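Local coordinates for protein cellulase CEL9M (Clostridium cellulolyticum, PDB 1IA6) that probably hydrolyses internal beta-1,4-glucosidic linkages in cellulose, as a family 9 glycoside hydrolase of the cellulase E type, at residues N285-Q290 with G297-S302; Y6-K11 with I352-N357; Y100-F105 with S174-K179; G58-F63 with E133-Q138. All coordinates share one frame; numbering follows the deposited sequence. Where two conformers were deposited one is given.

Contact 1: residues N285-Q290 with G297-S302; sequences NYWKTQ and GLKWLS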
loop_
_atom_site.group_PDB
_atom_site.type_symbol
_atom_site.label_atom_id
_atom_site.label_comp_id
_atom_site.label_asym_id
_atom_site.label_seq_id
_atom_site.Cartn_x
_atom_site.Cartn_y
_atom_site.Cartn_z
ATOM N N ASN A 285 3.125 -16.353 15.898
ATOM C CA ASN A 285 2.838 -16.714 17.284
ATOM C C ASN A 285 2.854 -15.492 18.192
ATOM O O ASN A 285 2.152 -15.449 19.201
ATOM C CB ASN A 285 3.837 -17.759 17.792
ATOM C CG ASN A 285 3.600 -19.126 17.184
ATOM O OD1 ASN A 285 2.462 -19.493 16.891
ATOM N ND2 ASN A 285 4.669 -19.892 17.003
ATOM N N TYR A 286 3.651 -14.495 17.825
ATOM C CA TYR A 286 3.730 -13.270 18.606
ATOM C C TYR A 286 2.400 -12.526 18.498
ATOM O O TYR A 286 1.880 -12.015 19.489
ATOM C CB TYR A 286 4.882 -12.399 18.097
ATOM C CG TYR A 286 5.106 -11.144 18.904
ATOM C CD1 TYR A 286 4.391 -9.980 18.635
ATOM C CD2 TYR A 286 6.026 -11.126 19.954
ATOM C CE1 TYR A 286 4.583 -8.825 19.393
ATOM C CE2 TYR A 286 6.227 -9.981 20.718
ATOM C CZ TYR A 286 5.503 -8.834 20.431
ATOM O OH TYR A 286 5.709 -7.699 21.179
ATOM N N TRP A 287 1.842 -12.481 17.293
ATOM C CA TRP A 287 0.563 -11.808 17.087
ATOM C C TRP A 287 -0.595 -12.558 17.730
ATOM O O TRP A 287 -1.574 -11.952 18.150
ATOM C CB TRP A 287 0.282 -11.618 15.591
ATOM C CG TRP A 287 0.799 -10.316 15.074
ATOM C CD1 TRP A 287 2.107 -9.971 14.873
ATOM C CD2 TRP A 287 0.025 -9.152 14.770
ATOM N NE1 TRP A 287 2.193 -8.661 14.465
ATOM C CE2 TRP A 287 0.930 -8.134 14.395
ATOM C CE3 TRP A 287 -1.348 -8.866 14.782
ATOM C CZ2 TRP A 287 0.506 -6.850 14.032
ATOM C CZ3 TRP A 287 -1.769 -7.588 14.422
ATOM C CH2 TRP A 287 -0.840 -6.598 14.053
ATOM N N LYS A 288 -0.480 -13.879 17.813
ATOM C CA LYS A 288 -1.541 -14.683 18.410
ATOM C C LYS A 288 -1.761 -14.416 19.894
ATOM O O LYS A 288 -2.901 -14.407 20.364
ATOM C CB LYS A 288 -1.243 -16.176 18.250
ATOM C CG LYS A 288 -1.373 -16.730 16.849
ATOM C CD LYS A 288 -1.008 -18.209 16.859
ATOM C CE LYS A 288 -1.100 -18.821 15.480
ATOM N NZ LYS A 288 -0.745 -20.265 15.523
ATOM N N THR A 289 -0.677 -14.193 20.630
ATOM C CA THR A 289 -0.787 -14.011 22.075
ATOM C C THR A 289 -0.112 -12.807 22.728
ATOM O O THR A 289 -0.483 -12.419 23.835
ATOM C CB THR A 289 -0.261 -15.266 22.791
ATOM O OG1 THR A 289 1.115 -15.466 22.439
ATOM C CG2 THR A 289 -1.056 -16.492 22.377
ATOM N N GLN A 290 0.876 -12.220 22.064
ATOM C CA GLN A 290 1.598 -11.090 22.638
ATOM C C GLN A 290 1.018 -9.730 22.275
ATOM O O GLN A 290 1.043 -8.801 23.083
ATOM C CB GLN A 290 3.067 -11.145 22.214
ATOM C CG GLN A 290 3.775 -12.433 22.606
ATOM C CD GLN A 290 4.019 -12.531 24.094
ATOM O OE1 GLN A 290 4.797 -11.762 24.658
ATOM N NE2 GLN A 290 3.350 -13.476 24.742
ATOM N N GLY A 297 -11.968 -7.644 20.364
ATOM C CA GLY A 297 -11.312 -8.658 19.553
ATOM C C GLY A 297 -10.299 -8.173 18.530
ATOM O O GLY A 297 -9.716 -8.977 17.798
ATOM N N LEU A 298 -10.077 -6.866 18.472
ATOM C CA LEU A 298 -9.123 -6.300 17.521
ATOM C C LEU A 298 -7.684 -6.405 18.012
ATOM O O LEU A 298 -7.398 -6.113 19.171
ATOM C CB LEU A 298 -9.445 -4.821 17.272
ATOM C CG LEU A 298 -8.422 -3.989 16.492
ATOM C CD1 LEU A 298 -8.346 -4.478 15.050
ATOM C CD2 LEU A 298 -8.825 -2.518 16.531
ATOM N N LYS A 299 -6.783 -6.834 17.132
ATOM C CA LYS A 299 -5.367 -6.906 17.477
ATOM C C LYS A 299 -4.880 -5.470 17.317
ATOM O O LYS A 299 -4.908 -4.912 16.217
ATOM C CB LYS A 299 -4.622 -7.838 16.519
ATOM C CG LYS A 299 -4.938 -9.308 16.732
ATOM C CD LYS A 299 -4.411 -9.776 18.077
ATOM C CE LYS A 299 -4.759 -11.230 18.341
ATOM N NZ LYS A 299 -4.233 -11.666 19.665
ATOM N N TRP A 300 -4.436 -4.885 18.423
ATOM C CA TRP A 300 -3.997 -3.494 18.475
ATOM C C TRP A 300 -2.478 -3.402 18.580
ATOM O O TRP A 300 -1.920 -3.549 19.667
ATOM C CB TRP A 300 -4.647 -2.840 19.703
ATOM C CG TRP A 300 -4.777 -1.352 19.661
ATOM C CD1 TRP A 300 -5.815 -0.633 19.141
ATOM C CD2 TRP A 300 -3.858 -0.397 20.198
ATOM N NE1 TRP A 300 -5.599 0.711 19.324
ATOM C CE2 TRP A 300 -4.404 0.884 19.970
ATOM C CE3 TRP A 300 -2.623 -0.499 20.850
ATOM C CZ2 TRP A 300 -3.761 2.057 20.374
ATOM C CZ3 TRP A 300 -1.982 0.666 21.252
ATOM C CH2 TRP A 300 -2.554 1.927 21.010
ATOM N N LEU A 301 -1.806 -3.148 17.460
ATOM C CA LEU A 301 -0.348 -3.063 17.459
ATOM C C LEU A 301 0.175 -1.727 17.977
ATOM O O LEU A 301 1.108 -1.684 18.784
ATOM C CB LEU A 301 0.192 -3.298 16.047
ATOM C CG LEU A 301 1.720 -3.292 15.929
ATOM C CD1 LEU A 301 2.292 -4.500 16.676
ATOM C CD2 LEU A 301 2.125 -3.337 14.455
ATOM N N SER A 302 -0.412 -0.641 17.489
ATOM C CA SER A 302 -0.015 0.701 17.890
ATOM C C SER A 302 -1.210 1.631 17.689
ATOM O O SER A 302 -2.258 1.199 17.208
ATOM C CB SER A 302 1.190 1.168 17.068
ATOM O OG SER A 302 1.788 2.317 17.646
#
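Lys299 starts beside the six-membered ring of Trp287 and ends at the carbonyls of Trp287 and Lys288. Lys299 CB lies 3.5 Å from Trp287 CZ3, the closest carbon contact here, and its CG is still near Trp287 CE3. A bend at chi2 (-67°) turns the rest of the chain away from the ring, toward the two carbonyls, the two side chains sliding past each other in opposite directions; beyond this bend it is extended. Lys299 CE passes 3.3 Å from Trp287 O, and Lys299 NZ bonds to two successive carbonyls: Trp287 O at 3.1 Å, met in the carbonyl plane, and Lys288 O, also at 3.1 Å, met from well above its plane. Thr293 OG1, in the intervening loop, is a further partner of NZ. The ammonium group thus gathers carbonyl oxygens near the C-terminal end of the helix, where the helix dipole would probably favour a positive charge. Leu301 crosses the indole at about a right angle, Leu301 CD2 lying 3.9 Å from Trp287 CZ2. The contact folds the loop after helix 274-289 back on that helix; Trp287 also touches Glu313 of helix 306-323, and Lys288 packs on helix 327-341.

Contact 2: residues Y6-K11 with I352-N357; sequences YSTALK and IGYGSN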
loop_
_atom_site.group_PDB
_atom_site.type_symbol
_atom_site.label_atom_id
_atom_site.label_comp_id
_atom_site.label_asym_id
_atom_site.label_seq_id
_atom_site.Cartn_x
_atom_site.Cartn_y
_atom_site.Cartn_z
ATOM N N TYR A 6 -17.955 -9.928 1.552
ATOM C CA TYR A 6 -16.557 -9.622 1.256
ATOM C C TYR A 6 -16.374 -9.140 -0.180
ATOM O O TYR A 6 -15.457 -8.380 -0.472
ATOM C CB TYR A 6 -15.680 -10.856 1.477
ATOM C CG TYR A 6 -15.739 -11.417 2.882
ATOM C CD1 TYR A 6 -15.302 -10.669 3.974
ATOM C CD2 TYR A 6 -16.245 -12.691 3.117
ATOM C CE1 TYR A 6 -15.371 -11.182 5.270
ATOM C CE2 TYR A 6 -16.318 -13.213 4.405
ATOM C CZ TYR A 6 -15.881 -12.455 5.475
ATOM O OH TYR A 6 -15.973 -12.964 6.749
ATOM N N SER A 7 -17.254 -9.595 -1.067
ATOM C CA SER A 7 -17.199 -9.222 -2.474
ATOM C C SER A 7 -17.371 -7.719 -2.687
ATOM O O SER A 7 -16.585 -7.091 -3.404
ATOM C CB SER A 7 -18.284 -9.973 -3.251
ATOM O OG SER A 7 -18.242 -9.650 -4.629
ATOM N N THR A 8 -18.402 -7.149 -2.070
ATOM C CA THR A 8 -18.675 -5.724 -2.202
ATOM C C THR A 8 -17.581 -4.902 -1.529
ATOM O O THR A 8 -17.193 -3.846 -2.027
ATOM C CB THR A 8 -20.044 -5.361 -1.592
ATOM O OG1 THR A 8 -21.079 -6.044 -2.311
ATOM C CG2 THR A 8 -20.294 -3.860 -1.688
ATOM N N ALA A 9 -17.079 -5.386 -0.399
ATOM C CA ALA A 9 -16.020 -4.673 0.308
ATOM C C ALA A 9 -14.777 -4.620 -0.579
ATOM O O ALA A 9 -14.100 -3.596 -0.652
ATOM C CB ALA A 9 -15.699 -5.369 1.625
ATOM N N LEU A 10 -14.479 -5.728 -1.253
ATOM C CA LEU A 10 -13.318 -5.778 -2.135
ATOM C C LEU A 10 -13.450 -4.734 -3.239
ATOM O O LEU A 10 -12.527 -3.952 -3.473
ATOM C CB LEU A 10 -13.169 -7.168 -2.761
ATOM C CG LEU A 10 -12.020 -7.304 -3.766
ATOM C CD1 LEU A 10 -10.689 -6.986 -3.081
ATOM C CD2 LEU A 10 -12.003 -8.714 -4.336
ATOM N N LYS A 11 -14.597 -4.721 -3.911
ATOM C CA LYS A 11 -14.842 -3.760 -4.980
ATOM C C LYS A 11 -14.635 -2.337 -4.476
ATOM O O LYS A 11 -13.977 -1.528 -5.129
ATOM C CB LYS A 11 -16.270 -3.887 -5.515
ATOM C CG LYS A 11 -16.572 -2.897 -6.641
ATOM C CD LYS A 11 -18.040 -2.905 -7.057
ATOM C CE LYS A 11 -18.932 -2.294 -5.988
ATOM N NZ LYS A 11 -20.354 -2.194 -6.436
ATOM N N ILE A 352 -15.378 3.366 4.654
ATOM C CA ILE A 352 -16.359 4.379 4.278
ATOM C C ILE A 352 -17.195 3.941 3.074
ATOM O O ILE A 352 -16.672 3.381 2.113
ATOM C CB ILE A 352 -15.662 5.722 3.967
ATOM C CG1 ILE A 352 -15.013 6.272 5.242
ATOM C CG2 ILE A 352 -16.668 6.728 3.407
ATOM C CD1 ILE A 352 -14.197 7.529 5.022
ATOM N N GLY A 353 -18.501 4.182 3.143
ATOM C CA GLY A 353 -19.378 3.820 2.042
ATOM C C GLY A 353 -19.821 2.369 2.012
ATOM O O GLY A 353 -20.551 1.955 1.107
ATOM N N TYR A 354 -19.372 1.592 2.989
ATOM C CA TYR A 354 -19.739 0.183 3.079
ATOM C C TYR A 354 -20.391 -0.089 4.427
ATOM O O TYR A 354 -20.035 0.524 5.430
ATOM C CB TYR A 354 -18.493 -0.703 2.915
ATOM C CG TYR A 354 -18.735 -2.178 3.168
ATOM C CD1 TYR A 354 -18.851 -2.678 4.467
ATOM C CD2 TYR A 354 -18.867 -3.074 2.107
ATOM C CE1 TYR A 354 -19.092 -4.030 4.701
ATOM C CE2 TYR A 354 -19.107 -4.426 2.330
ATOM C CZ TYR A 354 -19.219 -4.895 3.628
ATOM O OH TYR A 354 -19.464 -6.229 3.852
ATOM N N GLY A 355 -21.359 -0.999 4.445
ATOM C CA GLY A 355 -22.010 -1.350 5.696
ATOM C C GLY A 355 -22.821 -0.244 6.338
ATOM O O GLY A 355 -23.557 0.467 5.660
ATOM N N SER A 356 -22.693 -0.080 7.648
ATOM C CA SER A 356 -23.476 0.947 8.320
ATOM C C SER A 356 -22.717 1.922 9.210
ATOM O O SER A 356 -21.610 1.647 9.672
ATOM C CB SER A 356 -24.602 0.286 9.126
ATOM O OG SER A 356 -24.090 -0.636 10.071
ATOM N N ASN A 357 -23.347 3.072 9.432
ATOM C CA ASN A 357 -22.822 4.142 10.270
ATOM C C ASN A 357 -21.330 4.406 10.107
ATOM O O ASN A 357 -20.597 4.474 11.092
ATOM C CB ASN A 357 -23.133 3.842 11.738
ATOM C CG ASN A 357 -23.178 5.093 12.585
ATOM O OD1 ASN A 357 -23.684 6.130 12.148
ATOM N ND2 ASN A 357 -22.668 5.004 13.806
#
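Tyr354 brings the CD2 and CE2 atoms of its ring against the helical turn at Thr8 and Ala9. Tyr354 CE2 lies 3.5 Å from Ala9 N and 3.6 Å from Ala9 CB, while Tyr354 CD2 is 3.7 Å from Ala9 CA. The ring therefore meets backbone and methyl group of one residue together, and the small alanine lets it come close to the helix. Tyr354 is set for this by its first torsion, which holds CG opposite the backbone N (chi1 173°) and sends the ring from the loop across to the helix. Thr8 is turned so that its two branches do different work. The methyl Thr8 CG2, trans to the backbone N, comes to the ring edge near the ring plane, 4.1 Å from Tyr354 CD2; the hydroxyl OG1 points instead to Asp5 OD2, with which it is hydrogen-bonded. Leu341 of helix 327-341 packs against both Ala9 and Tyr354. No hydrogen bond joins 6-11 to 352-357 directly: this is van der Waals packing of a ring on a helix. The ring of the buried tyrosine thus packs without needing a polar partner in 6-11, while its hydroxyl is satisfied by a hydrogen bond with Asp5 O, just before the segment.

Contact 3: residues Y100-F105 with S174-K179; sequences YFTDYF and SAYATK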
loop_
_atom_site.group_PDB
_atom_site.type_symbol
_atom_site.label_atom_id
_atom_site.label_comp_id
_atom_site.label_asym_id
_atom_site.label_seq_id
_atom_site.Cartn_x
_atom_site.Cartn_y
_atom_site.Cartn_z
ATOM N N TYR A 100 -1.821 2.640 -13.437
ATOM C CA TYR A 100 -1.696 4.064 -13.162
ATOM C C TYR A 100 -0.436 4.274 -12.318
ATOM O O TYR A 100 0.236 5.303 -12.433
ATOM C CB TYR A 100 -2.922 4.593 -12.419
ATOM C CG TYR A 100 -3.165 6.069 -12.662
ATOM C CD1 TYR A 100 -3.740 6.510 -13.854
ATOM C CD2 TYR A 100 -2.795 7.024 -11.718
ATOM C CE1 TYR A 100 -3.943 7.869 -14.101
ATOM C CE2 TYR A 100 -2.993 8.389 -11.953
ATOM C CZ TYR A 100 -3.565 8.803 -13.146
ATOM O OH TYR A 100 -3.748 10.149 -13.395
ATOM N N PHE A 101 -0.119 3.296 -11.469
ATOM C CA PHE A 101 1.088 3.362 -10.639
ATOM C C PHE A 101 2.322 3.156 -11.517
ATOM O O PHE A 101 3.249 3.962 -11.513
ATOM C CB PHE A 101 1.120 2.245 -9.583
ATOM C CG PHE A 101 0.453 2.587 -8.278
ATOM C CD1 PHE A 101 1.039 3.489 -7.394
ATOM C CD2 PHE A 101 -0.727 1.955 -7.905
ATOM C CE1 PHE A 101 0.459 3.751 -6.153
ATOM C CE2 PHE A 101 -1.316 2.208 -6.670
ATOM C CZ PHE A 101 -0.721 3.107 -5.791
ATOM N N THR A 102 2.338 2.058 -12.266
ATOM C CA THR A 102 3.507 1.750 -13.078
ATOM C C THR A 102 3.822 2.756 -14.178
ATOM O O THR A 102 4.992 2.996 -14.464
ATOM C CB THR A 102 3.431 0.312 -13.655
ATOM O OG1 THR A 102 2.276 0.170 -14.483
ATOM C CG2 THR A 102 3.355 -0.697 -12.516
ATOM N N ASP A 103 2.802 3.362 -14.782
ATOM C CA ASP A 103 3.055 4.363 -15.821
ATOM C C ASP A 103 3.869 5.499 -15.206
ATOM O O ASP A 103 4.763 6.064 -15.842
ATOM C CB ASP A 103 1.745 4.943 -16.365
ATOM C CG ASP A 103 1.080 4.045 -17.391
ATOM O OD1 ASP A 103 1.717 3.075 -17.850
ATOM O OD2 ASP A 103 -0.082 4.326 -17.747
ATOM N N TYR A 104 3.539 5.833 -13.963
ATOM C CA TYR A 104 4.219 6.896 -13.234
ATOM C C TYR A 104 5.659 6.500 -12.907
ATOM O O TYR A 104 6.579 7.299 -13.074
ATOM C CB TYR A 104 3.422 7.215 -11.960
ATOM C CG TYR A 104 4.088 8.152 -10.977
ATOM C CD1 TYR A 104 4.449 9.452 -11.341
ATOM C CD2 TYR A 104 4.328 7.746 -9.663
ATOM C CE1 TYR A 104 5.031 10.323 -10.416
ATOM C CE2 TYR A 104 4.907 8.608 -8.733
ATOM C CZ TYR A 104 5.256 9.893 -9.116
ATOM O OH TYR A 104 5.829 10.744 -8.194
ATOM N N PHE A 105 5.865 5.268 -12.454
ATOM C CA PHE A 105 7.215 4.817 -12.133
ATOM C C PHE A 105 8.122 4.849 -13.364
ATOM O O PHE A 105 9.289 5.241 -13.274
ATOM C CB PHE A 105 7.197 3.395 -11.560
ATOM C CG PHE A 105 6.405 3.257 -10.293
ATOM C CD1 PHE A 105 6.327 4.308 -9.378
ATOM C CD2 PHE A 105 5.745 2.072 -10.004
ATOM C CE1 PHE A 105 5.597 4.175 -8.194
ATOM C CE2 PHE A 105 5.012 1.928 -8.825
ATOM C CZ PHE A 105 4.939 2.981 -7.920
ATOM N N SER A 174 2.430 -8.029 -23.475
ATOM C CA SER A 174 3.780 -8.510 -23.185
ATOM C C SER A 174 4.858 -7.450 -23.377
ATOM O O SER A 174 5.879 -7.470 -22.688
ATOM C CB SER A 174 4.106 -9.727 -24.056
ATOM O OG SER A 174 4.054 -9.390 -25.429
ATOM N N ALA A 175 4.643 -6.531 -24.313
ATOM C CA ALA A 175 5.619 -5.474 -24.561
ATOM C C ALA A 175 5.690 -4.536 -23.356
ATOM O O ALA A 175 6.777 -4.205 -22.878
ATOM C CB ALA A 175 5.243 -4.694 -25.811
ATOM N N TYR A 176 4.530 -4.109 -22.865
ATOM C CA TYR A 176 4.492 -3.222 -21.709
ATOM C C TYR A 176 5.042 -3.957 -20.493
ATOM O O TYR A 176 5.798 -3.391 -19.701
ATOM C CB TYR A 176 3.061 -2.764 -21.412
ATOM C CG TYR A 176 2.979 -1.781 -20.259
ATOM C CD1 TYR A 176 3.286 -0.430 -20.440
ATOM C CD2 TYR A 176 2.630 -2.209 -18.978
ATOM C CE1 TYR A 176 3.248 0.471 -19.368
ATOM C CE2 TYR A 176 2.590 -1.319 -17.903
ATOM C CZ TYR A 176 2.898 0.015 -18.103
ATOM O OH TYR A 176 2.848 0.895 -17.042
ATOM N N ALA A 177 4.662 -5.221 -20.347
ATOM C CA ALA A 177 5.121 -6.024 -19.220
ATOM C C ALA A 177 6.643 -6.111 -19.190
ATOM O O ALA A 177 7.259 -5.964 -18.138
ATOM C CB ALA A 177 4.513 -7.421 -19.290
ATOM N N THR A 178 7.251 -6.335 -20.350
ATOM C CA THR A 178 8.700 -6.437 -20.431
ATOM C C THR A 178 9.355 -5.096 -20.127
ATOM O O THR A 178 10.437 -5.048 -19.551
ATOM C CB THR A 178 9.135 -6.949 -21.818
ATOM O OG1 THR A 178 8.664 -8.294 -21.983
ATOM C CG2 THR A 178 10.653 -6.926 -21.953
ATOM N N LYS A 179 8.697 -4.008 -20.512
ATOM C CA LYS A 179 9.220 -2.678 -20.227
ATOM C C LYS A 179 9.285 -2.528 -18.706
ATOM O O LYS A 179 10.231 -1.961 -18.165
ATOM C CB LYS A 179 8.306 -1.607 -20.829
ATOM C CG LYS A 179 8.770 -0.188 -20.561
ATOM C CD LYS A 179 7.916 0.841 -21.297
ATOM C CE LYS A 179 8.253 0.910 -22.780
ATOM N NZ LYS A 179 7.964 -0.355 -23.499
#
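Tyr176 reaches out from helix 174-193 and places its phenol oxygen between Thr102 and Asp103 on helix 91-107. With CG trans to its backbone N (chi1 -177°), the ring spans the gap between two backbones whose nearest CA atoms, those of Asp103 and Tyr176, are 9.7 Å apart. The two partners meet the phenol differently. Thr102 OG1 stands in the plane of the ring at its edge, 2.7 Å from Tyr176 OH, in a hydrogen bond that either hydroxyl could donate; the threonine side chain crosses that of the tyrosine at a slant. Asp103 comes at about a right angle, its carboxylate plane turned 85° from the ring. Asp103 OD1 lies 2.6 Å from Tyr176 OH, a weak and unsettled hydrogen bond, since the one phenol proton has another acceptor within reach; it is also 3.3 Å from Tyr176 CZ. Thr102 OG1 sits between its backbone N and carbonyl carbon (chi1 60°), which places it beside the phenol and near the carbonyls of Leu98 and Lys99, its weak partners. Lys99 makes a salt bridge to Asp103 OD1 and a cation-pi contact with the Tyr176 ring. Between the two segments the contact is polar and centres on one phenol oxygen; Leu106 of helix 91-107 adds apolar packing against Tyr176. The lysine probably keeps Asp103 ionised, and the carboxylate would polarise the tyrosine hydroxyl.

Contact 4: residues G58-F63 with E133-Q138; sequences GDHVKF and EEQTGQ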
loop_
_atom_site.group_PDB
_atom_site.type_symbol
_atom_site.label_atom_id
_atom_site.label_comp_id
_atom_site.label_asym_id
_atom_site.label_seq_id
_atom_site.Cartn_x
_atom_site.Cartn_y
_atom_site.Cartn_z
ATOM N N GLY A 58 -4.446 12.168 2.699
ATOM C CA GLY A 58 -5.484 13.182 2.661
ATOM C C GLY A 58 -4.880 14.436 2.061
ATOM O O GLY A 58 -5.566 15.437 1.839
ATOM N N ASP A 59 -3.574 14.367 1.812
ATOM C CA ASP A 59 -2.819 15.462 1.224
ATOM C C ASP A 59 -2.553 15.165 -0.251
ATOM O O ASP A 59 -3.096 14.210 -0.804
ATOM C CB ASP A 59 -1.497 15.672 1.973
ATOM C CG ASP A 59 -0.676 14.400 2.085
ATOM O OD1 ASP A 59 -1.092 13.367 1.526
ATOM O OD2 ASP A 59 0.393 14.437 2.732
ATOM N N HIS A 60 -1.693 15.959 -0.882
ATOM C CA HIS A 60 -1.444 15.782 -2.304
ATOM C C HIS A 60 -0.014 15.484 -2.726
ATOM O O HIS A 60 0.283 15.416 -3.916
ATOM C CB HIS A 60 -1.964 17.017 -3.040
ATOM C CG HIS A 60 -3.412 17.297 -2.784
ATOM N ND1 HIS A 60 -3.910 18.573 -2.624
ATOM C CD2 HIS A 60 -4.473 16.462 -2.661
ATOM C CE1 HIS A 60 -5.213 18.512 -2.410
ATOM N NE2 HIS A 60 -5.580 17.242 -2.428
ATOM N N VAL A 61 0.871 15.300 -1.757
ATOM C CA VAL A 61 2.262 14.994 -2.062
ATOM C C VAL A 61 2.391 13.540 -2.510
ATOM O O VAL A 61 1.650 12.672 -2.047
ATOM C CB VAL A 61 3.154 15.209 -0.821
ATOM C CG1 VAL A 61 4.598 14.813 -1.125
ATOM C CG2 VAL A 61 3.078 16.665 -0.384
ATOM N N LYS A 62 3.320 13.281 -3.425
ATOM C CA LYS A 62 3.561 11.923 -3.886
ATOM C C LYS A 62 4.878 11.491 -3.244
ATOM O O LYS A 62 5.955 11.894 -3.680
ATOM C CB LYS A 62 3.628 11.887 -5.419
ATOM C CG LYS A 62 2.343 12.428 -6.052
ATOM C CD LYS A 62 2.261 12.240 -7.564
ATOM C CE LYS A 62 3.180 13.188 -8.309
ATOM N NZ LYS A 62 2.841 13.217 -9.763
ATOM N N PHE A 63 4.765 10.708 -2.171
ATOM C CA PHE A 63 5.908 10.199 -1.408
ATOM C C PHE A 63 6.342 8.848 -1.965
ATOM O O PHE A 63 5.561 7.906 -1.986
ATOM C CB PHE A 63 5.526 10.034 0.069
ATOM C CG PHE A 63 5.396 11.333 0.822
ATOM C CD1 PHE A 63 6.526 12.074 1.158
ATOM C CD2 PHE A 63 4.149 11.796 1.221
ATOM C CE1 PHE A 63 6.415 13.261 1.885
ATOM C CE2 PHE A 63 4.025 12.982 1.950
ATOM C CZ PHE A 63 5.160 13.714 2.282
ATOM N N GLU A 133 -7.606 19.883 -7.658
ATOM C CA GLU A 133 -7.761 20.482 -8.980
ATOM C C GLU A 133 -7.537 21.993 -8.975
ATOM O O GLU A 133 -7.209 22.577 -10.012
ATOM C CB GLU A 133 -9.159 20.193 -9.542
ATOM C CG GLU A 133 -9.470 18.721 -9.804
ATOM C CD GLU A 133 -9.868 17.963 -8.552
ATOM O OE1 GLU A 133 -9.985 18.590 -7.480
ATOM O OE2 GLU A 133 -10.074 16.732 -8.645
ATOM N N GLU A 134 -7.712 22.621 -7.815
ATOM C CA GLU A 134 -7.548 24.068 -7.705
ATOM C C GLU A 134 -6.258 24.494 -7.007
ATOM O O GLU A 134 -6.056 25.680 -6.735
ATOM C CB GLU A 134 -8.752 24.674 -6.978
ATOM C CG GLU A 134 -10.093 24.312 -7.604
ATOM C CD GLU A 134 -11.270 24.943 -6.885
ATOM O OE1 GLU A 134 -11.370 24.781 -5.650
ATOM O OE2 GLU A 134 -12.097 25.594 -7.556
ATOM N N GLN A 135 -5.388 23.533 -6.712
ATOM C CA GLN A 135 -4.116 23.838 -6.065
ATOM C C GLN A 135 -3.128 24.167 -7.181
ATOM O O GLN A 135 -2.576 23.276 -7.821
ATOM C CB GLN A 135 -3.637 22.633 -5.254
ATOM C CG GLN A 135 -2.332 22.855 -4.521
ATOM C CD GLN A 135 -2.007 21.715 -3.582
ATOM O OE1 GLN A 135 -2.275 20.555 -3.891
ATOM N NE2 GLN A 135 -1.418 22.037 -2.433
ATOM N N THR A 136 -2.917 25.459 -7.400
ATOM C CA THR A 136 -2.016 25.926 -8.444
ATOM C C THR A 136 -0.625 26.240 -7.913
ATOM O O THR A 136 -0.355 26.122 -6.718
ATOM C CB THR A 136 -2.570 27.191 -9.114
ATOM O OG1 THR A 136 -2.739 28.217 -8.127
ATOM C CG2 THR A 136 -3.911 26.898 -9.770
ATOM N N GLY A 137 0.253 26.649 -8.820
ATOM C CA GLY A 137 1.608 26.979 -8.434
ATOM C C GLY A 137 2.585 25.915 -8.880
ATOM O O GLY A 137 2.280 25.102 -9.755
ATOM N N GLN A 138 3.761 25.912 -8.267
ATOM C CA GLN A 138 4.796 24.949 -8.609
ATOM C C GLN A 138 5.154 23.976 -7.499
ATOM O O GLN A 138 5.487 24.380 -6.388
ATOM C CB GLN A 138 6.076 25.679 -9.031
ATOM C CG GLN A 138 6.171 26.019 -10.506
ATOM C CD GLN A 138 6.240 24.782 -11.381
ATOM O OE1 GLN A 138 5.289 24.452 -12.090
ATOM N NE2 GLN A 138 7.370 24.082 -11.330
#
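His60 and Gln135 meet through a single hydrogen bond, and the close part of the contact is confined to it. His60 ND1 donates to Gln135 OE1 over 2.9 Å, with an N-H...O angle of 143°, so the bond is noticeably bent. The oxygen lies at the imidazole edge but tilted 23° from its plane, and the nitrogen in turn stands above the plane of the amide. Ring and amide planes are 74° apart and the side chains cross at a slant. Gln135 gets there by stretching out: CG is trans to the backbone N and the chain stays extended, bringing Gln135 OE1 also within 3.6 Å of His60 CG. Away from this pair the segments diverge; even the nearest CA atoms, of His60 and Gln135, are 9.3 Å apart, and the stretch from Thr136 to Gln138 is exposed to solvent. The His60 side is buried, with Arg365 and Pro132 touching its side chain. Gln135 OE1 accepts a second bond from His39 NE2. His39, with Cys22, Cys38 and His55, binds the zinc ion, and the His60 side chain is about 5 Å from that ion. Gln135 is therefore a second-shell residue that positions a histidine ligand, while His60 holds the amide oxygen: both are part of the second shell of this zinc site, whose ligands are two cysteines and two histidines.

In the fold
From the N terminus, helix 6-15 opens contact 2, which closes only at the loop after helix 327-341 and so encloses the other three. Within this long loop, 58-63 opens contact 4 just before helix 64-80, and 100-105 opens contact 3 on helix 91-107. Contact 4 closes at 133-138, before contact 3 closes on helix 174-193, so the two cross; they also touch, Tyr104 OH lying 3.6 Å from Lys62 CE. Contact 1 follows in series, a short local closure after helix 274-289, on the opposite side of the chain's centre from contacts 3 and 4. Contact 3 joins two helices, contact 4 two loops by the zinc, and contacts 1 and 2 each join loop to helix.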